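Local atomic coordinates of hypothetical 33.3 KDA protein IN ade3-ser2 intergenic region (Saccharomyces cerevisiae, PDB entry 1ODF), a protein that is probably an ATP-dependent kinase, of still unknown specificity, that closely resembles bacterial pantothenate kinase in structure. Residues 14-19 with 205-210; 90-95 with 180-185; 96-101 with 245-250; 269-274 with 282-287. One frame throughout, in Å; residues are numbered along the deposited sequence.

Contact 1. Residues 14-19 with 205-210; sequences EFLDKY and LGIVFT
Phe15 meets three consecutive residues of strand 205-210 through CD1, CE1 and CZ, and the whole contact is apolar apart from one carbonyl. Its CB already leaves the helix toward the strand, and CG lies anti to the backbone N (chi1 166°). Phe15 CE1 comes within 3.5 Å of Ile207 CD1, as the two side chains slide past each other in opposite directions, and within 4.1 Å of Leu205 CB. Among the aliphatic groups, Leu205 CD1 is shared between Leu16 CD2, at 3.7 Å, and Tyr19 CB, at 3.7 Å. The carbonyl is that of Gly206, whose O lies 3.8 Å from Phe15 CE1, obliquely to the ring. An alanine in place of Phe15 would probably open a gap beside Ile207 CD1 and deprive Leu205 of part of its cover. Segments 14-19 and 205-210 run almost antiparallel, their axes 10.3 Å apart at closest approach. They belong to helix 8-24 and strand 204-211, packed together much as helices flank the central sheet of other P-loop kinases. On the sheet, that strand is bonded to Phe33 and Phe35 and to strand 269-275, whose Leu271 also packs on Phe15.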
loop_
_atom_site.group_PDB
_atom_site.type_symbol
_atom_site.label_atom_id
_atom_site.label_comp_id
_atom_site.label_asym_id
_atom_site.label_seq_id
_atom_site.Cartn_x
_atom_site.Cartn_y
_atom_site.Cartn_z
ATOM N N GLU A 14 -13.339 12.830 -8.279
ATOM C CA GLU A 14 -14.629 12.633 -8.912
ATOM C C GLU A 14 -15.284 11.392 -8.291
ATOM O O GLU A 14 -16.419 11.439 -7.805
ATOM C CB GLU A 14 -14.399 12.445 -10.411
ATOM C CG GLU A 14 -15.583 11.971 -11.227
ATOM C CD GLU A 14 -15.228 11.839 -12.702
ATOM O OE1 GLU A 14 -14.876 12.873 -13.321
ATOM O OE2 GLU A 14 -15.292 10.708 -13.239
ATOM N N PHE A 15 -14.542 10.290 -8.305
ATOM C CA PHE A 15 -14.999 9.025 -7.752
ATOM C C PHE A 15 -15.351 9.122 -6.259
ATOM O O PHE A 15 -16.416 8.679 -5.838
ATOM C CB PHE A 15 -13.909 7.968 -7.989
ATOM C CG PHE A 15 -14.076 6.701 -7.183
ATOM C CD1 PHE A 15 -13.252 6.448 -6.086
ATOM C CD2 PHE A 15 -15.022 5.740 -7.546
ATOM C CE1 PHE A 15 -13.365 5.246 -5.367
ATOM C CE2 PHE A 15 -15.141 4.535 -6.829
ATOM C CZ PHE A 15 -14.313 4.290 -5.745
ATOM N N LEU A 16 -14.464 9.714 -5.465
ATOM C CA LEU A 16 -14.705 9.815 -4.028
ATOM C C LEU A 16 -15.782 10.805 -3.615
ATOM O O LEU A 16 -16.493 10.563 -2.634
ATOM C CB LEU A 16 -13.400 10.128 -3.289
ATOM C CG LEU A 16 -12.374 8.984 -3.282
ATOM C CD1 LEU A 16 -11.122 9.401 -2.513
ATOM C CD2 LEU A 16 -13.003 7.734 -2.665
ATOM N N ASP A 17 -15.915 11.904 -4.356
ATOM C CA ASP A 17 -16.922 12.917 -4.037
ATOM C C ASP A 17 -18.334 12.399 -4.275
ATOM O O ASP A 17 -19.313 13.005 -3.837
ATOM C CB ASP A 17 -16.691 14.194 -4.851
ATOM C CG ASP A 17 -15.624 15.094 -4.245
ATOM O OD1 ASP A 17 -15.067 14.743 -3.178
ATOM O OD2 ASP A 17 -15.344 16.157 -4.841
ATOM N N LYS A 18 -18.439 11.280 -4.982
ATOM C CA LYS A 18 -19.737 10.674 -5.228
ATOM C C LYS A 18 -19.981 9.585 -4.188
ATOM O O LYS A 18 -21.020 9.564 -3.517
ATOM C CB LYS A 18 -19.804 10.042 -6.627
ATOM C CG LYS A 18 -20.947 9.030 -6.769
ATOM C CD LYS A 18 -21.035 8.415 -8.163
ATOM C CE LYS A 18 -22.049 7.261 -8.210
ATOM N NZ LYS A 18 -23.439 7.664 -7.825
ATOM N N TYR A 19 -19.005 8.697 -4.040
ATOM C CA TYR A 19 -19.160 7.579 -3.123
ATOM C C TYR A 19 -19.080 7.824 -1.622
ATOM O O TYR A 19 -19.799 7.173 -0.864
ATOM C CB TYR A 19 -18.211 6.448 -3.522
ATOM C CG TYR A 19 -18.665 5.730 -4.776
ATOM C CD1 TYR A 19 -18.272 6.167 -6.042
ATOM C CD2 TYR A 19 -19.541 4.645 -4.697
ATOM C CE1 TYR A 19 -18.746 5.538 -7.207
ATOM C CE2 TYR A 19 -20.018 4.014 -5.842
ATOM C CZ TYR A 19 -19.618 4.464 -7.092
ATOM O OH TYR A 19 -20.092 3.829 -8.212
ATOM N N LEU A 205 -13.520 1.660 -0.190
ATOM C CA LEU A 205 -13.502 2.144 -1.558
ATOM C C LEU A 205 -12.051 1.925 -1.979
ATOM O O LEU A 205 -11.129 2.123 -1.180
ATOM C CB LEU A 205 -13.854 3.632 -1.617
ATOM C CG LEU A 205 -15.295 3.945 -1.229
ATOM C CD1 LEU A 205 -15.503 5.447 -1.250
ATOM C CD2 LEU A 205 -16.239 3.236 -2.197
ATOM N N GLY A 206 -11.848 1.498 -3.218
ATOM C CA GLY A 206 -10.500 1.245 -3.671
ATOM C C GLY A 206 -10.072 2.079 -4.852
ATOM O O GLY A 206 -10.867 2.356 -5.748
ATOM N N ILE A 207 -8.806 2.484 -4.837
ATOM C CA ILE A 207 -8.215 3.268 -5.914
ATOM C C ILE A 207 -7.046 2.434 -6.416
ATOM O O ILE A 207 -6.056 2.242 -5.708
ATOM C CB ILE A 207 -7.651 4.616 -5.425
ATOM C CG1 ILE A 207 -8.657 5.322 -4.495
ATOM C CG2 ILE A 207 -7.263 5.470 -6.649
ATOM C CD1 ILE A 207 -9.923 5.755 -5.164
ATOM N N VAL A 208 -7.169 1.934 -7.636
ATOM C CA VAL A 208 -6.137 1.095 -8.208
ATOM C C VAL A 208 -5.451 1.735 -9.398
ATOM O O VAL A 208 -6.104 2.206 -10.336
ATOM C CB VAL A 208 -6.715 -0.277 -8.642
ATOM C CG1 VAL A 208 -5.632 -1.106 -9.358
ATOM C CG2 VAL A 208 -7.235 -1.027 -7.418
ATOM N N PHE A 209 -4.124 1.746 -9.333
ATOM C CA PHE A 209 -3.281 2.295 -10.387
ATOM C C PHE A 209 -2.578 1.132 -11.070
ATOM O O PHE A 209 -1.908 0.329 -10.405
ATOM C CB PHE A 209 -2.178 3.199 -9.803
ATOM C CG PHE A 209 -2.618 4.603 -9.457
ATOM C CD1 PHE A 209 -3.899 4.870 -8.984
ATOM C CD2 PHE A 209 -1.717 5.660 -9.566
ATOM C CE1 PHE A 209 -4.271 6.169 -8.627
ATOM C CE2 PHE A 209 -2.078 6.957 -9.211
ATOM C CZ PHE A 209 -3.359 7.211 -8.740
ATOM N N THR A 210 -2.744 1.017 -12.383
ATOM C CA THR A 210 -2.024 -0.005 -13.118
ATOM C C THR A 210 -1.370 0.711 -14.311
ATOM O O THR A 210 -1.658 1.883 -14.570
ATOM C CB THR A 210 -2.940 -1.157 -13.596
ATOM O OG1 THR A 210 -2.120 -2.277 -13.952
ATOM C CG2 THR A 210 -3.771 -0.741 -14.802
#

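Contact 2. Residues 90-95 with 180-185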
loop_
_atom_site.group_PDB
_atom_site.type_symbol
_atom_site.label_atom_id
_atom_site.label_comp_id
_atom_site.label_asym_id
_atom_site.label_seq_id
_atom_site.Cartn_x
_atom_site.Cartn_y
_atom_site.Cartn_z
ATOM N N ASN A 90 16.411 -16.745 2.465
ATOM C CA ASN A 90 15.450 -16.093 1.587
ATOM C C ASN A 90 15.966 -14.676 1.335
ATOM O O ASN A 90 15.896 -13.814 2.213
ATOM C CB ASN A 90 14.071 -16.052 2.255
ATOM C CG ASN A 90 12.978 -15.621 1.304
ATOM O OD1 ASN A 90 13.059 -14.555 0.698
ATOM N ND2 ASN A 90 11.945 -16.450 1.166
ATOM N N LYS A 91 16.493 -14.438 0.140
ATOM C CA LYS A 91 17.036 -13.125 -0.181
ATOM C C LYS A 91 15.986 -12.020 -0.258
ATOM O O LYS A 91 16.295 -10.847 -0.037
ATOM C CB LYS A 91 17.839 -13.189 -1.486
ATOM C CG LYS A 91 19.184 -13.898 -1.340
ATOM C CD LYS A 91 20.125 -13.666 -2.530
ATOM C CE LYS A 91 19.837 -14.591 -3.709
ATOM N NZ LYS A 91 18.506 -14.347 -4.324
ATOM N N LEU A 92 14.745 -12.387 -0.558
ATOM C CA LEU A 92 13.671 -11.404 -0.654
ATOM C C LEU A 92 13.239 -10.856 0.712
ATOM O O LEU A 92 12.646 -9.775 0.800
ATOM C CB LEU A 92 12.464 -12.019 -1.367
ATOM C CG LEU A 92 12.713 -12.478 -2.805
ATOM C CD1 LEU A 92 11.444 -13.079 -3.368
ATOM C CD2 LEU A 92 13.163 -11.304 -3.653
ATOM N N LEU A 93 13.546 -11.590 1.779
ATOM C CA LEU A 93 13.159 -11.158 3.115
ATOM C C LEU A 93 14.270 -10.473 3.893
ATOM O O LEU A 93 14.063 -10.028 5.028
ATOM C CB LEU A 93 12.615 -12.346 3.913
ATOM C CG LEU A 93 11.240 -12.825 3.434
ATOM C CD1 LEU A 93 10.801 -14.021 4.261
ATOM C CD2 LEU A 93 10.220 -11.672 3.547
ATOM N N GLN A 94 15.449 -10.393 3.287
ATOM C CA GLN A 94 16.579 -9.737 3.930
ATOM C C GLN A 94 16.347 -8.237 3.801
ATOM O O GLN A 94 16.305 -7.697 2.690
ATOM C CB GLN A 94 17.894 -10.129 3.246
ATOM C CG GLN A 94 18.222 -11.615 3.303
ATOM C CD GLN A 94 18.191 -12.170 4.720
ATOM O OE1 GLN A 94 18.709 -11.552 5.655
ATOM N NE2 GLN A 94 17.587 -13.347 4.883
ATOM N N GLY A 95 16.180 -7.574 4.941
ATOM C CA GLY A 95 15.939 -6.145 4.937
ATOM C C GLY A 95 14.476 -5.808 4.697
ATOM O O GLY A 95 13.743 -6.583 4.077
ATOM N N GLY A 180 10.962 -20.802 -4.831
ATOM C CA GLY A 180 12.044 -20.233 -4.056
ATOM C C GLY A 180 11.619 -19.316 -2.929
ATOM O O GLY A 180 10.765 -19.661 -2.108
ATOM N N ASP A 181 12.216 -18.131 -2.901
ATOM C CA ASP A 181 11.933 -17.161 -1.854
ATOM C C ASP A 181 10.494 -16.647 -1.846
ATOM O O ASP A 181 10.022 -16.138 -0.826
ATOM C CB ASP A 181 12.907 -15.979 -1.963
ATOM C CG ASP A 181 14.369 -16.404 -1.833
ATOM O OD1 ASP A 181 14.655 -17.345 -1.061
ATOM O OD2 ASP A 181 15.235 -15.785 -2.488
ATOM N N MET A 182 9.794 -16.781 -2.968
ATOM C CA MET A 182 8.418 -16.303 -3.043
ATOM C C MET A 182 7.443 -17.143 -2.247
ATOM O O MET A 182 6.360 -16.684 -1.907
ATOM C CB MET A 182 7.941 -16.223 -4.494
ATOM C CG MET A 182 8.382 -14.961 -5.213
ATOM S SD MET A 182 7.988 -13.457 -4.275
ATOM C CE MET A 182 6.155 -13.396 -4.439
ATOM N N VAL A 183 7.830 -18.374 -1.951
ATOM C CA VAL A 183 6.974 -19.272 -1.196
ATOM C C VAL A 183 6.615 -18.675 0.160
ATOM O O VAL A 183 5.444 -18.653 0.543
ATOM C CB VAL A 183 7.662 -20.639 -1.011
ATOM C CG1 VAL A 183 6.906 -21.490 0.007
ATOM C CG2 VAL A 183 7.729 -21.349 -2.359
ATOM N N ASP A 184 7.618 -18.185 0.881
ATOM C CA ASP A 184 7.377 -17.583 2.187
ATOM C C ASP A 184 6.670 -16.232 2.040
ATOM O O ASP A 184 5.790 -15.893 2.832
ATOM C CB ASP A 184 8.696 -17.383 2.944
ATOM C CG ASP A 184 9.403 -18.693 3.260
ATOM O OD1 ASP A 184 8.818 -19.545 3.971
ATOM O OD2 ASP A 184 10.551 -18.868 2.797
ATOM N N VAL A 185 7.052 -15.462 1.028
ATOM C CA VAL A 185 6.435 -14.159 0.818
ATOM C C VAL A 185 4.931 -14.347 0.674
ATOM O O VAL A 185 4.145 -13.658 1.331
ATOM C CB VAL A 185 7.005 -13.458 -0.440
ATOM C CG1 VAL A 185 6.312 -12.115 -0.657
ATOM C CG2 VAL A 185 8.505 -13.244 -0.271
#
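Leu92 CD1 is the apolar centre here, 3.6 Å from Met182 SD and 3.5 Å from Asp181 CB, with Val185 CG2 somewhat farther off. Met182 leaves its backbone away from the loop, but bends at chi2 (-51°), and its sulfur reaches the leucine. Beside it, Leu93 lays CD1 against Asp184 CB at 4.2 Å, the two side chains crossing at about a right angle. Loop 90-95, between helices 77-86 and 104-114, thus rests on the start of helix 182-195. The loop turns tightly: Leu93 N bonds to Asn90 O, and Asn90 OD1 receives weak bonds from Leu92 N and Leu93 N, as in an Asx turn. The other end of that amide faces the helix. Asn90 ND2 gives a nearly straight bond (165°) to Asp181 O at 2.8 Å, meeting a lone pair in the carbonyl plane, and a second of 3.2 Å to the anti lone pair of Asp184 OD2. An alanine in place of Asn90 would probably leave Asp181 O and Asp184 OD2 without this donor and set the turn freer to move. Farther out, Lys91 N makes a weak bond to Asp181 OD2. Lys91 NZ stops 4.0 Å from Asp181 OD2, beyond a salt bridge, though its charge may still steady the carboxylate.

Contact 3. Residues 96-101 with 245-250; sequences RGLPGT and VDRYMP. With SO4 (sulfate ion), chain C.
Leu98 reaches across to Arg247 and Tyr248. From its CB, CG is set anti to the carbonyl carbon (chi1 -68°) and comes 3.9 Å from Arg247 O. CD1 touches Arg247 O at 3.5 Å and approaches Tyr248 CD1 at 3.9 Å, obliquely to the ring; CD2 lies over one face of the Arg247 guanidinium, displaced toward its rim, 3.7 Å from NH2. At the guanidinium edge Arg247 NH2 comes near Arg96 O, but the angle is too poor for a hydrogen bond. Gly97 lets both groups in: a CB there would clash with Arg247 NH2, and its CA already lies 3.6 Å from Tyr248 OH. Its backbone angles alone also call for glycine. A type II turn from Leu98 to Thr101 shapes the loop: Leu98 O accepts from both Thr101 N and Thr101 OG1, while Gly97 N bonds to Thr101 OG1. Arg96 leaves the backbone away from 245-250, and its guanidinium grips a sulfate, probably from the crystallisation liquor, through NE, 3.0 Å from its O2, and NH2, 3.2 Å from its O3; Tyr74 OH also binds the ion, and Arg96 NH1 is held by Gly138 O. Tyr248 touches Gln40, a predicted ATP-binding residue, consistent with a place beside the nucleotide site. Trp161 meets the Tyr248 ring edge-to-face, Pro99 packs on helix 182-195, and Met249 on helix 216-232.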
loop_
_atom_site.group_PDB
_atom_site.type_symbol
_atom_site.label_atom_id
_atom_site.label_comp_id
_atom_site.label_asym_id
_atom_site.label_seq_id
_atom_site.Cartn_x
_atom_site.Cartn_y
_atom_site.Cartn_z
ATOM N N ARG A 96 14.052 -4.648 5.194
ATOM C CA ARG A 96 12.677 -4.195 5.021
ATOM C C ARG A 96 12.313 -4.187 3.538
ATOM O O ARG A 96 13.185 -4.073 2.679
ATOM C CB ARG A 96 12.511 -2.781 5.585
ATOM C CG ARG A 96 13.192 -1.694 4.751
ATOM C CD ARG A 96 12.869 -0.294 5.273
ATOM N NE ARG A 96 13.229 0.744 4.308
ATOM C CZ ARG A 96 14.369 1.433 4.318
ATOM N NH1 ARG A 96 15.283 1.215 5.257
ATOM N NH2 ARG A 96 14.600 2.331 3.369
ATOM N N GLY A 97 11.025 -4.318 3.241
ATOM C CA GLY A 97 10.604 -4.298 1.854
ATOM C C GLY A 97 9.359 -5.085 1.487
ATOM O O GLY A 97 8.263 -4.533 1.406
ATOM N N LEU A 98 9.525 -6.382 1.264
ATOM C CA LEU A 98 8.425 -7.239 0.849
ATOM C C LEU A 98 7.451 -7.617 1.958
ATOM O O LEU A 98 7.725 -7.412 3.144
ATOM C CB LEU A 98 8.976 -8.531 0.229
ATOM C CG LEU A 98 9.722 -8.493 -1.110
ATOM C CD1 LEU A 98 8.820 -7.869 -2.173
ATOM C CD2 LEU A 98 11.028 -7.704 -0.973
ATOM N N PRO A 99 6.289 -8.179 1.574
ATOM C CA PRO A 99 5.294 -8.595 2.560
ATOM C C PRO A 99 6.013 -9.537 3.532
ATOM O O PRO A 99 6.754 -10.426 3.104
ATOM C CB PRO A 99 4.266 -9.332 1.712
ATOM C CG PRO A 99 4.328 -8.610 0.414
ATOM C CD PRO A 99 5.803 -8.433 0.207
ATOM N N GLY A 100 5.797 -9.341 4.828
ATOM C CA GLY A 100 6.461 -10.179 5.809
ATOM C C GLY A 100 7.436 -9.339 6.611
ATOM O O GLY A 100 7.910 -9.760 7.663
ATOM N N THR A 101 7.730 -8.141 6.111
ATOM C CA THR A 101 8.645 -7.231 6.786
ATOM C C THR A 101 7.895 -6.169 7.586
ATOM O O THR A 101 8.484 -5.166 8.007
ATOM C CB THR A 101 9.591 -6.525 5.780
ATOM O OG1 THR A 101 8.822 -5.736 4.863
ATOM C CG2 THR A 101 10.412 -7.555 5.010
ATOM N N VAL A 245 14.808 -3.256 -7.700
ATOM C CA VAL A 245 13.515 -3.513 -8.321
ATOM C C VAL A 245 13.255 -5.004 -8.532
ATOM O O VAL A 245 12.129 -5.467 -8.365
ATOM C CB VAL A 245 13.388 -2.756 -9.671
ATOM C CG1 VAL A 245 12.023 -3.013 -10.306
ATOM C CG2 VAL A 245 13.579 -1.264 -9.439
ATOM N N ASP A 246 14.295 -5.752 -8.882
ATOM C CA ASP A 246 14.161 -7.188 -9.101
ATOM C C ASP A 246 13.549 -7.874 -7.882
ATOM O O ASP A 246 12.933 -8.933 -7.998
ATOM C CB ASP A 246 15.531 -7.815 -9.412
ATOM C CG ASP A 246 15.976 -7.581 -10.856
ATOM O OD1 ASP A 246 17.136 -7.898 -11.192
ATOM O OD2 ASP A 246 15.166 -7.082 -11.659
ATOM N N ARG A 247 13.730 -7.274 -6.710
ATOM C CA ARG A 247 13.183 -7.832 -5.480
ATOM C C ARG A 247 11.654 -7.781 -5.470
ATOM O O ARG A 247 11.007 -8.608 -4.832
ATOM C CB ARG A 247 13.719 -7.067 -4.268
ATOM C CG ARG A 247 15.086 -7.513 -3.790
ATOM C CD ARG A 247 15.790 -6.401 -3.020
ATOM N NE ARG A 247 14.992 -5.843 -1.924
ATOM C CZ ARG A 247 14.745 -6.460 -0.771
ATOM N NH1 ARG A 247 15.229 -7.679 -0.543
ATOM N NH2 ARG A 247 14.030 -5.844 0.166
ATOM N N TYR A 248 11.082 -6.818 -6.185
ATOM C CA TYR A 248 9.633 -6.654 -6.228
ATOM C C TYR A 248 8.945 -7.279 -7.444
ATOM O O TYR A 248 7.776 -7.651 -7.374
ATOM C CB TYR A 248 9.290 -5.167 -6.164
ATOM C CG TYR A 248 9.723 -4.502 -4.881
ATOM C CD1 TYR A 248 8.823 -4.313 -3.835
ATOM C CD2 TYR A 248 11.037 -4.055 -4.712
ATOM C CE1 TYR A 248 9.216 -3.690 -2.646
ATOM C CE2 TYR A 248 11.442 -3.435 -3.530
ATOM C CZ TYR A 248 10.526 -3.254 -2.502
ATOM O OH TYR A 248 10.915 -2.640 -1.329
ATOM N N MET A 249 9.670 -7.390 -8.552
ATOM C CA MET A 249 9.117 -7.962 -9.776
ATOM C C MET A 249 8.412 -9.315 -9.637
ATOM O O MET A 249 7.387 -9.546 -10.278
ATOM C CB MET A 249 10.210 -8.070 -10.838
ATOM C CG MET A 249 10.436 -6.788 -11.603
ATOM S SD MET A 249 8.954 -6.337 -12.507
ATOM C CE MET A 249 8.820 -4.628 -12.038
ATOM N N PRO A 250 8.959 -10.235 -8.821
ATOM C CA PRO A 250 8.281 -11.533 -8.685
ATOM C C PRO A 250 6.845 -11.346 -8.174
ATOM O O PRO A 250 5.900 -11.948 -8.696
ATOM C CB PRO A 250 9.167 -12.281 -7.693
ATOM C CG PRO A 250 10.540 -11.730 -8.002
ATOM C CD PRO A 250 10.271 -10.250 -8.149
HETATM S S SO4 C . 11.852 1.205 0.832
HETATM O O1 SO4 C . 12.739 0.052 0.594
HETATM O O2 SO4 C . 11.218 1.064 2.150
HETATM O O3 SO4 C . 12.633 2.455 0.785
HETATM O O4 SO4 C . 10.813 1.245 -0.212
#

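Contact 4. Residues 269-274 with 282-287; sequences ATLTLG and YSTKTR
Lys285 O takes the N-H of Thr272 in an almost straight bond (2.8 Å, 176°) and draws a CA-H contact from Leu271. Arg287 O works likewise, accepting from Thr270 N at 2.8 Å with Ala269 CA 3.2 Å away. Arg287 N and Lys285 N return bonds to Thr270 O and Thr272 O. Gly274 N bonds to Ser283 O, whereas Gly274 O takes Tyr282 N. The ladder of this beta hairpin is regular from Thr270 to Thr272 and ends in a classic beta bulge, Gly274 facing both Tyr282 and Ser283. Strand 281-287 forms one edge of the mixed sheet, whose other strands run parallel. On the face of Leu271 and Leu273, Leu271 CD1 meets its non-hydrogen-bonded pair mate Thr286 at OG1 (3.5 Å) and, diagonally, Thr284 CG2 (3.8 Å). Leu273 CD2 lies 3.3 Å from Thr284 OG1, a buried hydroxyl with no polar partner in the model. At the turn end, Tyr282 CG sits between the backbone N and carbonyl carbon (chi1 55°), and the ring folds over Gly274, whose CA makes a CH-pi contact 4.0 Å from the ring centroid; a CB there would clash with Tyr282 CE1. Lys285 and Arg287 leave on the other face, and their ends reach Glu263.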
loop_
_atom_site.group_PDB
_atom_site.type_symbol
_atom_site.label_atom_id
_atom_site.label_comp_id
_atom_site.label_asym_id
_atom_site.label_seq_id
_atom_site.Cartn_x
_atom_site.Cartn_y
_atom_site.Cartn_z
ATOM N N ALA A 269 -16.902 -0.189 -3.785
ATOM C CA ALA A 269 -16.647 0.188 -5.171
ATOM C C ALA A 269 -15.145 0.357 -5.362
ATOM O O ALA A 269 -14.401 0.568 -4.395
ATOM C CB ALA A 269 -17.383 1.492 -5.522
ATOM N N THR A 270 -14.704 0.245 -6.609
ATOM C CA THR A 270 -13.295 0.383 -6.933
ATOM C C THR A 270 -13.092 1.169 -8.219
ATOM O O THR A 270 -13.792 0.960 -9.218
ATOM C CB THR A 270 -12.598 -0.990 -7.100
ATOM O OG1 THR A 270 -12.653 -1.721 -5.867
ATOM C CG2 THR A 270 -11.129 -0.797 -7.483
ATOM N N LEU A 271 -12.139 2.091 -8.173
ATOM C CA LEU A 271 -11.783 2.894 -9.328
ATOM C C LEU A 271 -10.426 2.393 -9.812
ATOM O O LEU A 271 -9.464 2.372 -9.043
ATOM C CB LEU A 271 -11.674 4.376 -8.952
ATOM C CG LEU A 271 -10.981 5.292 -9.979
ATOM C CD1 LEU A 271 -11.830 5.405 -11.226
ATOM C CD2 LEU A 271 -10.753 6.680 -9.372
ATOM N N THR A 272 -10.352 1.971 -11.071
ATOM C CA THR A 272 -9.086 1.502 -11.626
ATOM C C THR A 272 -8.612 2.494 -12.688
ATOM O O THR A 272 -9.367 2.884 -13.585
ATOM C CB THR A 272 -9.201 0.083 -12.264
ATOM O OG1 THR A 272 -9.583 -0.877 -11.265
ATOM C CG2 THR A 272 -7.861 -0.337 -12.857
ATOM N N LEU A 273 -7.357 2.910 -12.565
ATOM C CA LEU A 273 -6.763 3.863 -13.490
ATOM C C LEU A 273 -5.544 3.267 -14.172
ATOM O O LEU A 273 -4.627 2.769 -13.506
ATOM C CB LEU A 273 -6.330 5.131 -12.751
ATOM C CG LEU A 273 -7.334 5.954 -11.944
ATOM C CD1 LEU A 273 -6.615 7.151 -11.355
ATOM C CD2 LEU A 273 -8.476 6.412 -12.827
ATOM N N GLY A 274 -5.544 3.314 -15.499
ATOM C CA GLY A 274 -4.417 2.803 -16.253
ATOM C C GLY A 274 -3.560 3.982 -16.659
ATOM O O GLY A 274 -4.058 4.907 -17.294
ATOM N N TYR A 282 -4.668 6.487 -19.678
ATOM C CA TYR A 282 -5.142 6.053 -20.984
ATOM C C TYR A 282 -6.510 5.370 -20.870
ATOM O O TYR A 282 -7.241 5.254 -21.860
ATOM C CB TYR A 282 -4.117 5.123 -21.648
ATOM C CG TYR A 282 -3.717 3.917 -20.824
ATOM C CD1 TYR A 282 -4.536 2.786 -20.754
ATOM C CD2 TYR A 282 -2.508 3.904 -20.118
ATOM C CE1 TYR A 282 -4.156 1.665 -20.000
ATOM C CE2 TYR A 282 -2.121 2.800 -19.366
ATOM C CZ TYR A 282 -2.946 1.681 -19.308
ATOM O OH TYR A 282 -2.553 0.588 -18.564
ATOM N N SER A 283 -6.861 4.925 -19.662
ATOM C CA SER A 283 -8.156 4.283 -19.440
ATOM C C SER A 283 -8.597 4.324 -17.980
ATOM O O SER A 283 -7.776 4.345 -17.055
ATOM C CB SER A 283 -8.150 2.823 -19.923
ATOM O OG SER A 283 -7.795 1.927 -18.882
ATOM N N THR A 284 -9.911 4.320 -17.794
ATOM C CA THR A 284 -10.511 4.361 -16.476
ATOM C C THR A 284 -11.696 3.412 -16.392
ATOM O O THR A 284 -12.369 3.156 -17.391
ATOM C CB THR A 284 -10.971 5.793 -16.150
ATOM O OG1 THR A 284 -9.829 6.579 -15.787
ATOM C CG2 THR A 284 -11.962 5.803 -15.015
ATOM N N LYS A 285 -11.938 2.882 -15.197
ATOM C CA LYS A 285 -13.058 1.981 -14.973
ATOM C C LYS A 285 -13.488 1.981 -13.501
ATOM O O LYS A 285 -12.661 1.898 -12.583
ATOM C CB LYS A 285 -12.692 0.563 -15.419
ATOM C CG LYS A 285 -13.881 -0.376 -15.569
ATOM C CD LYS A 285 -13.459 -1.696 -16.208
ATOM C CE LYS A 285 -14.664 -2.605 -16.493
ATOM N NZ LYS A 285 -15.392 -3.022 -15.252
ATOM N N THR A 286 -14.793 2.091 -13.289
ATOM C CA THR A 286 -15.357 2.093 -11.951
ATOM C C THR A 286 -16.290 0.911 -11.785
ATOM O O THR A 286 -17.307 0.812 -12.466
ATOM C CB THR A 286 -16.143 3.377 -11.676
ATOM O OG1 THR A 286 -15.230 4.475 -11.603
ATOM C CG2 THR A 286 -16.904 3.272 -10.357
ATOM N N ARG A 287 -15.929 0.010 -10.882
ATOM C CA ARG A 287 -16.751 -1.154 -10.622
ATOM C C ARG A 287 -17.422 -0.996 -9.268
ATOM O O ARG A 287 -16.754 -0.802 -8.253
ATOM C CB ARG A 287 -15.904 -2.429 -10.612
ATOM C CG ARG A 287 -16.743 -3.697 -10.504
ATOM C CD ARG A 287 -16.024 -4.800 -9.749
ATOM N NE ARG A 287 -16.895 -5.954 -9.528
ATOM C CZ ARG A 287 -16.662 -6.919 -8.639
ATOM N NH1 ARG A 287 -17.519 -7.927 -8.517
ATOM N NH2 ARG A 287 -15.585 -6.876 -7.864
#

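The four contacts form two pairs on the fold. Contacts 1 and 4, with centres 8 Å apart, share the mixed sheet: strands 204-211 and 269-275 are neighbours, Val208 O and Leu273 N probably hydrogen-bonded at 2.7 Å, and helix 8-24 lies over both. Contacts 2 and 3, also 8 Å apart between centres, use successive parts of one loop, 90-101, and meet where Leu92 O packs on Leu98 CD2. Between the pairs, centres lie 26 to 32 Å apart. Along the chain, both segments of contact 2 fall between those of contact 1, contacts 2 and 3 alternate, and contact 4 comes last. Contact 3 borders the predicted ATP site, while side chains of contacts 1 and 4 lie about 7 and 9 Å from that of Lys44.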